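PDB 4CGS: polymerase subunit PA from Dhori virus, which probably binds RNA as part of the viral polymerase, this piece being the N-terminal domain, which corresponds to the cap-snatching domain of other orthomyxoviruses. Local coordinates for residues V99-Y104 with I120-S125. Sequence-based numbering, arbitrary orientation. Where two conformers were deposited one is given.
Sequences VYVKVY and IFVRVS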
loop_
_atom_site.group_PDB
_atom_site.type_symbol
_atom_site.label_atom_id
_atom_site.label_comp_id
_atom_site.label_asym_id
_atom_site.label_seq_id
_atom_site.Cartn_x
_atom_site.Cartn_y
_atom_site.Cartn_z
ATOM N N VAL A 99 5.905 -3.289 8.149
ATOM C CA VAL A 99 6.017 -2.597 6.876
ATOM C C VAL A 99 4.896 -1.586 6.764
ATOM O O VAL A 99 3.743 -1.918 6.878
ATOM C CB VAL A 99 5.990 -3.586 5.685
ATOM C CG1 VAL A 99 6.171 -2.820 4.364
ATOM C CG2 VAL A 99 7.039 -4.681 5.844
ATOM N N TYR A 100 5.255 -0.338 6.449
ATOM C CA TYR A 100 4.283 0.725 6.195
ATOM C C TYR A 100 4.416 1.046 4.703
ATOM O O TYR A 100 5.539 1.122 4.203
ATOM C CB TYR A 100 4.570 1.933 7.029
ATOM C CG TYR A 100 4.617 1.699 8.542
ATOM C CD1 TYR A 100 5.773 1.287 9.103
ATOM C CD2 TYR A 100 3.497 1.895 9.366
ATOM C CE1 TYR A 100 5.916 1.045 10.464
ATOM C CE2 TYR A 100 3.608 1.664 10.773
ATOM C CZ TYR A 100 4.836 1.267 11.255
ATOM O OH TYR A 100 5.014 1.018 12.638
ATOM N N VAL A 101 3.291 1.245 4.030
ATOM C CA VAL A 101 3.295 1.585 2.584
ATOM C C VAL A 101 2.767 2.997 2.426
ATOM O O VAL A 101 1.685 3.328 2.949
ATOM C CB VAL A 101 2.434 0.599 1.831
ATOM C CG1 VAL A 101 2.320 0.966 0.346
ATOM C CG2 VAL A 101 2.968 -0.811 1.962
ATOM N N LYS A 102 3.487 3.797 1.677
ATOM C CA LYS A 102 3.122 5.123 1.322
ATOM C C LYS A 102 3.165 5.322 -0.204
ATOM O O LYS A 102 4.204 5.053 -0.831
ATOM C CB LYS A 102 4.027 6.156 2.126
ATOM C CG LYS A 102 3.893 6.206 3.664
ATOM C CD LYS A 102 4.486 7.486 4.289
ATOM C CE LYS A 102 4.087 7.702 5.770
ATOM N NZ LYS A 102 4.380 9.076 6.358
ATOM N N VAL A 103 2.084 5.826 -0.759
ATOM C CA VAL A 103 1.973 6.132 -2.163
ATOM C C VAL A 103 2.047 7.649 -2.359
ATOM O O VAL A 103 1.272 8.418 -1.814
ATOM C CB VAL A 103 0.649 5.615 -2.780
ATOM C CG1 VAL A 103 0.552 5.989 -4.251
ATOM C CG2 VAL A 103 0.530 4.120 -2.534
ATOM N N TYR A 104 2.991 8.080 -3.155
ATOM C CA TYR A 104 3.189 9.484 -3.491
ATOM C C TYR A 104 2.566 9.775 -4.882
ATOM O O TYR A 104 2.918 9.175 -5.766
ATOM C CB TYR A 104 4.702 9.672 -3.487
ATOM C CG TYR A 104 5.360 9.596 -2.146
ATOM C CD1 TYR A 104 5.573 8.352 -1.524
ATOM C CD2 TYR A 104 5.705 10.723 -1.429
ATOM C CE1 TYR A 104 6.148 8.237 -0.292
ATOM C CE2 TYR A 104 6.303 10.627 -0.176
ATOM C CZ TYR A 104 6.496 9.385 0.411
ATOM O OH TYR A 104 7.099 9.250 1.657
ATOM N N ILE A 120 10.079 -0.975 8.309
ATOM C CA ILE A 120 10.409 -0.697 6.936
ATOM C C ILE A 120 9.300 0.180 6.357
ATOM O O ILE A 120 8.126 -0.148 6.426
ATOM C CB ILE A 120 10.503 -2.011 6.078
ATOM C CG1 ILE A 120 11.627 -2.870 6.569
ATOM C CG2 ILE A 120 10.570 -1.626 4.555
ATOM C CD1 ILE A 120 12.993 -2.336 6.304
ATOM N N PHE A 121 9.654 1.282 5.692
ATOM C CA PHE A 121 8.695 2.137 5.015
ATOM C C PHE A 121 8.894 1.998 3.488
ATOM O O PHE A 121 9.766 2.585 2.917
ATOM C CB PHE A 121 8.889 3.601 5.458
ATOM C CG PHE A 121 8.277 3.971 6.827
ATOM C CD1 PHE A 121 8.808 3.408 7.975
ATOM C CD2 PHE A 121 7.181 4.833 6.962
ATOM C CE1 PHE A 121 8.335 3.717 9.223
ATOM C CE2 PHE A 121 6.667 5.092 8.218
ATOM C CZ PHE A 121 7.275 4.556 9.354
ATOM N N VAL A 122 7.972 1.273 2.873
ATOM C CA VAL A 122 7.876 1.165 1.397
ATOM C C VAL A 122 7.286 2.453 0.903
ATOM O O VAL A 122 6.136 2.839 1.282
ATOM C CB VAL A 122 7.025 -0.059 0.992
ATOM C CG1 VAL A 122 6.570 0.020 -0.444
ATOM C CG2 VAL A 122 7.801 -1.362 1.306
ATOM N N ARG A 123 8.023 3.113 -0.004
ATOM C CA ARG A 123 7.676 4.450 -0.489
ATOM C C ARG A 123 7.747 4.435 -1.998
ATOM O O ARG A 123 8.807 4.234 -2.588
ATOM C CB ARG A 123 8.591 5.553 0.063
ATOM C CG ARG A 123 8.311 5.930 1.543
ATOM C CD ARG A 123 9.298 7.002 1.991
ATOM N NE ARG A 123 8.854 7.780 3.175
ATOM C CZ ARG A 123 9.435 7.789 4.388
ATOM N NH1 ARG A 123 10.508 7.016 4.644
ATOM N NH2 ARG A 123 8.973 8.631 5.345
ATOM N N VAL A 124 6.582 4.539 -2.632
ATOM C CA VAL A 124 6.465 4.405 -4.083
ATOM C C VAL A 124 5.691 5.556 -4.630
ATOM O O VAL A 124 4.745 6.071 -3.996
ATOM C CB VAL A 124 5.820 3.061 -4.467
ATOM C CG1 VAL A 124 6.636 1.850 -4.020
ATOM C CG2 VAL A 124 4.389 2.900 -3.982
ATOM N N SER A 125 5.973 5.943 -5.881
ATOM C CA SER A 125 5.226 7.011 -6.568
ATOM C C SER A 125 4.211 6.428 -7.476
ATOM O O SER A 125 4.301 5.294 -7.942
ATOM C CB SER A 125 6.137 7.937 -7.347
ATOM O OG SER A 125 6.528 7.341 -8.584
#
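Y100 and F121 pair across two neighbouring parallel strands, 99-104 and 120-125, at the edge of the mixed sheet of this PA N-terminal domain, 120-125 lying in an outermost strand of this chain; the sheet is consistent with the PD-(D/E)XK nuclease-like fold of such domains. Five backbone hydrogen bonds join them, the N-H groups of Y100, K102 and Y104 reaching carbonyls of 120-125 and V122 and V124 answering in return. On one face, branched residues suit the extended backbone: V99, I120 and V122 pack on helix 132-137, V101 and V103 on helix 31-44, and V99 CG1 meets V122 CG2 at 3.8 Å.

The other face carries the rings and long chains. In the conformer given, one of two, R123 crosses Y104 obliquely and its NE donates to Y104 OH at 2.7 Å. Tyrosine suits position 100 by joining a flat apolar ring to a polar tip. Its CB sits over the F121 face, 4.1 Å from the centroid. The rings then form an offset stack, planes 23° apart. Y100 CD1 comes 3.5 Å from F121 CE1, Y100 CE1 3.8 Å from that same atom, and Y100 OH is hydrogen-bonded to E119 OE2, just before 120-125.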